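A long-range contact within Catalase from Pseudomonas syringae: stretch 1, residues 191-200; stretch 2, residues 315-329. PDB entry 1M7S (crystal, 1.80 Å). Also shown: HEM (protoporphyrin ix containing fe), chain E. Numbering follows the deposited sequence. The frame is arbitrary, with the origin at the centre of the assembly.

Stretch 1 191-200: NGVHAYKLVN
Stretch 2, residues 315-329: PGIEPSEDRLLQGRV

The strand that ends at Val-199 runs antiparallel to the strand beginning at Ile-317 (146° between directions, strand axes approaching to 4.7 Å). Lys-197 and Glu-318 form the hydrogen-bonded pair (CA-CA 5.1 Å): Lys-197 N donates to Glu-318 O at 2.8 Å, and Glu-318 N to Lys-197 O at 2.7 Å. Leu-198 and Ile-317 form the adjacent non-hydrogen-bonded pair, CA-CA 4.7 Å. Val-199 N to Gly-316 O, 3.0 Å and 168°, closes the ladder; phi/psi of 109/-11 at Gly-316 calls for glycine. Beyond a turn, Asp-322 precedes a helix that runs on past Val-329, its OD1 accepting from Leu-324 N (2.9 Å) and Leu-325 N (3.1 Å).

Leu-198 (m,t) and Ile-317 (m,t) share one sheet face, CD2 to CG1 4.0 Å. On the other, Lys-197 (t,t,m,t), bent at chi3, carries NZ to Glu-321 OE2, a 2.7 Å salt bridge. Ser-320 (p) donates OG to Ala-195 O at 2.6 Å.

His-194 (chi1 -43°, chi2 -68°) uses both ring nitrogens: ND1 donates to Asp-322 OD2 (2.8 Å), while NE2 accepts from Arg-328 NH1 (2.9 Å). Asp-322 thus serves helix and imidazole with separate oxygens. Leu-325 CB lies 3.7 Å from the His-194 ring centroid, 6° off its normal, a CH-pi contact. Water 1 links Gly-192 O, Tyr-196 OH and Arg-328 NH1. The two stretches bury 781 Å² between them, both sides summed.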

# COMPACT_ATOMS: atom_id res chain seq x y z
N ASN A 191 -0.07 34.12 3.23
CA ASN A 191 -1.48 34.47 3.46
C ASN A 191 -2.28 33.20 3.68
O ASN A 191 -2.06 32.22 2.98
CB ASN A 191 -2.06 35.22 2.25
CG ASN A 191 -1.47 36.62 2.10
OD1 ASN A 191 -1.84 37.53 2.81
ND2 ASN A 191 -0.49 36.80 1.21
N GLY A 192 -3.33 33.23 4.53
CA GLY A 192 -4.21 32.09 4.73
C GLY A 192 -5.17 31.93 3.56
O GLY A 192 -5.66 30.81 3.36
N VAL A 193 -5.34 32.98 2.78
CA VAL A 193 -6.27 33.12 1.68
C VAL A 193 -7.71 33.22 2.17
O VAL A 193 -8.34 34.29 2.01
CB VAL A 193 -6.12 32.06 0.60
CG1 VAL A 193 -7.07 32.31 -0.54
CG2 VAL A 193 -4.67 32.12 0.04
N HIS A 194 -8.23 32.18 2.78
CA HIS A 194 -9.61 32.19 3.25
C HIS A 194 -9.77 32.98 4.55
O HIS A 194 -8.83 33.07 5.32
CB HIS A 194 -9.99 30.76 3.68
CG HIS A 194 -9.54 29.70 2.74
ND1 HIS A 194 -10.10 29.61 1.48
CD2 HIS A 194 -8.58 28.73 2.83
CE1 HIS A 194 -9.52 28.61 0.83
NE2 HIS A 194 -8.62 28.07 1.62
N ALA A 195 -11.01 33.38 4.81
CA ALA A 195 -11.37 33.85 6.14
C ALA A 195 -11.57 32.54 6.95
O ALA A 195 -12.13 31.55 6.44
CB ALA A 195 -12.76 34.49 6.10
N TYR A 196 -11.01 32.52 8.16
CA TYR A 196 -11.17 31.45 9.11
C TYR A 196 -12.15 32.02 10.18
O TYR A 196 -12.32 33.23 10.22
CB TYR A 196 -9.87 31.07 9.83
CG TYR A 196 -9.05 30.15 8.94
CD1 TYR A 196 -8.34 30.68 7.88
CD2 TYR A 196 -9.03 28.77 9.14
CE1 TYR A 196 -7.60 29.86 7.02
CE2 TYR A 196 -8.26 27.94 8.31
CZ TYR A 196 -7.58 28.51 7.26
OH TYR A 196 -6.84 27.72 6.38
N LYS A 197 -12.78 31.12 10.89
CA LYS A 197 -13.75 31.57 11.89
C LYS A 197 -13.09 31.38 13.25
O LYS A 197 -12.77 30.25 13.64
CB LYS A 197 -15.03 30.77 11.71
CG LYS A 197 -16.14 30.81 12.69
CD LYS A 197 -17.20 29.71 12.59
CE LYS A 197 -17.81 29.55 11.19
NZ LYS A 197 -19.10 28.77 11.31
N LEU A 198 -12.90 32.47 13.97
CA LEU A 198 -12.36 32.41 15.31
C LEU A 198 -13.54 32.44 16.31
O LEU A 198 -14.43 33.28 16.12
CB LEU A 198 -11.40 33.56 15.63
CG LEU A 198 -10.12 33.54 14.76
CD1 LEU A 198 -9.06 34.54 15.24
CD2 LEU A 198 -9.50 32.17 14.72
N VAL A 199 -13.46 31.59 17.30
CA VAL A 199 -14.57 31.50 18.27
C VAL A 199 -14.01 31.77 19.67
O VAL A 199 -12.91 31.34 20.04
CB VAL A 199 -15.50 30.32 18.05
CG1 VAL A 199 -15.08 29.33 16.96
CG2 VAL A 199 -16.02 29.64 19.30
N ASN A 200 -14.75 32.65 20.38
CA ASN A 200 -14.27 33.07 21.70
C ASN A 200 -14.92 32.24 22.79
O ASN A 200 -15.79 31.41 22.52
CB ASN A 200 -14.45 34.56 21.83
CG ASN A 200 -15.87 35.06 22.00
OD1 ASN A 200 -16.80 34.31 22.29
ND2 ASN A 200 -16.10 36.36 21.80
N PRO A 315 -9.69 24.13 19.51
CA PRO A 315 -10.87 24.85 20.00
C PRO A 315 -10.57 26.33 19.91
O PRO A 315 -9.51 26.78 20.33
CB PRO A 315 -11.10 24.33 21.43
CG PRO A 315 -10.53 22.91 21.30
CD PRO A 315 -9.25 23.12 20.49
N GLY A 316 -11.44 27.11 19.30
CA GLY A 316 -11.22 28.54 19.10
C GLY A 316 -10.95 28.88 17.63
O GLY A 316 -10.87 30.05 17.27
N ILE A 317 -10.74 27.85 16.81
CA ILE A 317 -10.40 28.12 15.40
C ILE A 317 -11.19 27.13 14.58
O ILE A 317 -11.15 25.92 14.86
CB ILE A 317 -8.90 27.93 15.07
CG1 ILE A 317 -7.98 28.69 16.00
CG2 ILE A 317 -8.71 28.33 13.61
CD1 ILE A 317 -6.48 28.66 15.83
N GLU A 318 -11.97 27.62 13.62
CA GLU A 318 -12.78 26.69 12.81
C GLU A 318 -12.71 27.22 11.36
O GLU A 318 -12.43 28.38 11.10
CB GLU A 318 -14.24 26.73 13.28
CG GLU A 318 -14.62 26.26 14.66
CD GLU A 318 -16.07 26.26 15.08
OE1 GLU A 318 -17.01 26.52 14.28
OE2 GLU A 318 -16.36 25.98 16.28
N PRO A 319 -13.09 26.37 10.43
CA PRO A 319 -13.27 26.75 9.04
C PRO A 319 -14.50 27.65 8.84
O PRO A 319 -15.50 27.54 9.57
CB PRO A 319 -13.48 25.44 8.27
CG PRO A 319 -13.98 24.52 9.33
CD PRO A 319 -13.54 24.99 10.71
N SER A 320 -14.37 28.60 7.93
CA SER A 320 -15.51 29.44 7.56
C SER A 320 -16.26 28.68 6.46
O SER A 320 -15.81 27.58 6.07
CB SER A 320 -15.01 30.78 7.03
OG SER A 320 -14.41 30.48 5.75
N GLU A 321 -17.32 29.24 5.90
CA GLU A 321 -18.11 28.64 4.85
C GLU A 321 -17.59 28.93 3.47
O GLU A 321 -18.26 28.61 2.47
CB GLU A 321 -19.60 29.09 4.98
CG GLU A 321 -20.22 28.59 6.31
CD GLU A 321 -19.69 29.34 7.52
OE1 GLU A 321 -19.37 30.57 7.52
OE2 GLU A 321 -19.48 28.70 8.59
N ASP A 322 -16.34 29.42 3.33
CA ASP A 322 -15.70 29.62 2.04
C ASP A 322 -15.73 28.24 1.39
O ASP A 322 -15.20 27.26 1.96
CB ASP A 322 -14.27 30.10 2.28
CG ASP A 322 -13.31 30.14 1.13
OD1 ASP A 322 -13.38 29.27 0.23
OD2 ASP A 322 -12.46 31.08 1.11
N ARG A 323 -16.32 28.14 0.21
CA ARG A 323 -16.47 26.85 -0.41
C ARG A 323 -15.21 26.15 -0.91
O ARG A 323 -15.26 24.92 -1.05
CB ARG A 323 -17.43 27.01 -1.62
CG ARG A 323 -18.81 27.31 -1.04
CD ARG A 323 -19.79 27.47 -2.21
NE ARG A 323 -21.04 28.07 -1.73
CZ ARG A 323 -22.02 28.41 -2.60
NH1 ARG A 323 -21.90 28.21 -3.89
NH2 ARG A 323 -23.14 28.90 -2.09
N LEU A 324 -14.12 26.85 -1.09
CA LEU A 324 -12.86 26.24 -1.44
C LEU A 324 -12.26 25.63 -0.17
O LEU A 324 -11.73 24.50 -0.15
CB LEU A 324 -11.94 27.37 -1.97
CG LEU A 324 -10.69 26.85 -2.69
CD1 LEU A 324 -11.08 26.07 -3.93
CD2 LEU A 324 -9.80 28.04 -3.02
N LEU A 325 -12.36 26.42 0.93
CA LEU A 325 -11.83 25.92 2.20
C LEU A 325 -12.50 24.64 2.69
O LEU A 325 -11.85 23.73 3.24
CB LEU A 325 -11.97 26.93 3.34
CG LEU A 325 -11.45 26.50 4.74
CD1 LEU A 325 -10.02 25.99 4.79
CD2 LEU A 325 -11.62 27.72 5.67
N GLN A 326 -13.83 24.59 2.60
CA GLN A 326 -14.61 23.44 3.00
C GLN A 326 -14.04 22.16 2.38
O GLN A 326 -13.87 21.14 3.06
CB GLN A 326 -16.08 23.64 2.59
CG GLN A 326 -16.78 24.79 3.38
CD GLN A 326 -17.27 24.20 4.70
OE1 GLN A 326 -17.90 23.16 4.72
NE2 GLN A 326 -16.99 24.86 5.84
N GLY A 327 -13.76 22.17 1.08
CA GLY A 327 -13.12 21.00 0.44
C GLY A 327 -11.75 20.67 1.02
O GLY A 327 -11.38 19.47 1.13
N ARG A 328 -11.00 21.68 1.41
CA ARG A 328 -9.63 21.50 1.95
C ARG A 328 -9.69 20.84 3.32
O ARG A 328 -8.81 20.04 3.64
CB ARG A 328 -8.88 22.81 2.03
CG ARG A 328 -8.71 23.53 0.69
CD ARG A 328 -7.95 24.86 0.94
NE ARG A 328 -6.55 24.51 1.25
CZ ARG A 328 -5.80 25.34 1.97
NH1 ARG A 328 -6.34 26.49 2.41
NH2 ARG A 328 -4.55 25.04 2.21
N VAL A 329 -10.80 21.05 4.06
CA VAL A 329 -10.93 20.35 5.35
C VAL A 329 -10.97 18.84 5.18
O VAL A 329 -10.48 18.08 6.01
CB VAL A 329 -12.18 20.89 6.09
CG1 VAL A 329 -12.47 20.13 7.36
CG2 VAL A 329 -11.85 22.36 6.43
CHA HEM E . -0.99 20.81 -0.55
CHB HEM E . -1.99 25.52 -0.15
CHC HEM E . -6.23 24.80 -2.34
CHD HEM E . -5.65 20.00 -1.83
C1A HEM E . -0.90 22.15 -0.27
C2A HEM E . 0.28 22.80 0.35
C3A HEM E . 0.00 24.10 0.45
C4A HEM E . -1.32 24.31 -0.10
CMA HEM E . 0.86 25.23 1.05
CAA HEM E . 1.53 22.01 0.76
CBA HEM E . 1.62 21.70 2.29
CGA HEM E . 3.02 21.08 2.59
O1A HEM E . 2.95 19.87 2.93
O2A HEM E . 3.94 21.91 2.48
C1B HEM E . -3.23 25.74 -0.68
C2B HEM E . -3.95 27.01 -0.67
C3B HEM E . -5.13 26.81 -1.29
C4B HEM E . -5.18 25.43 -1.69
CMB HEM E . -3.38 28.30 -0.06
CAB HEM E . -6.27 27.77 -1.61
CBB HEM E . -6.54 28.86 -0.91
C1C HEM E . -6.47 23.45 -2.29
C2C HEM E . -7.75 22.82 -2.52
C3C HEM E . -7.60 21.50 -2.35
C4C HEM E . -6.20 21.27 -2.06
CMC HEM E . -9.08 23.56 -2.82
CAC HEM E . -8.62 20.35 -2.45
CBC HEM E . -9.89 20.44 -2.02
C1D HEM E . -4.29 19.82 -1.51
C2D HEM E . -3.65 18.53 -1.36
C3D HEM E . -2.38 18.74 -1.01
C4D HEM E . -2.19 20.17 -0.92
CMD HEM E . -4.40 17.21 -1.60
CAD HEM E . -1.28 17.68 -0.71
CBD HEM E . -1.20 17.45 0.84
CGD HEM E . -0.29 16.30 1.24
O1D HEM E . 0.19 16.35 2.43
O2D HEM E . -0.04 15.33 0.48
NA HEM E . -1.82 23.12 -0.56
NB HEM E . -4.01 24.78 -1.29
NC HEM E . -5.53 22.48 -2.04
ND HEM E . -3.38 20.80 -1.18
FE HEM E . -3.71 22.78 -1.21
O HOH W 1 -5.38 28.46 4.51
O HOH W 2 -12.64 33.36 2.33
O HOH W 3 -17.19 26.41 11.51
O HOH W 4 -3.06 23.64 -3.48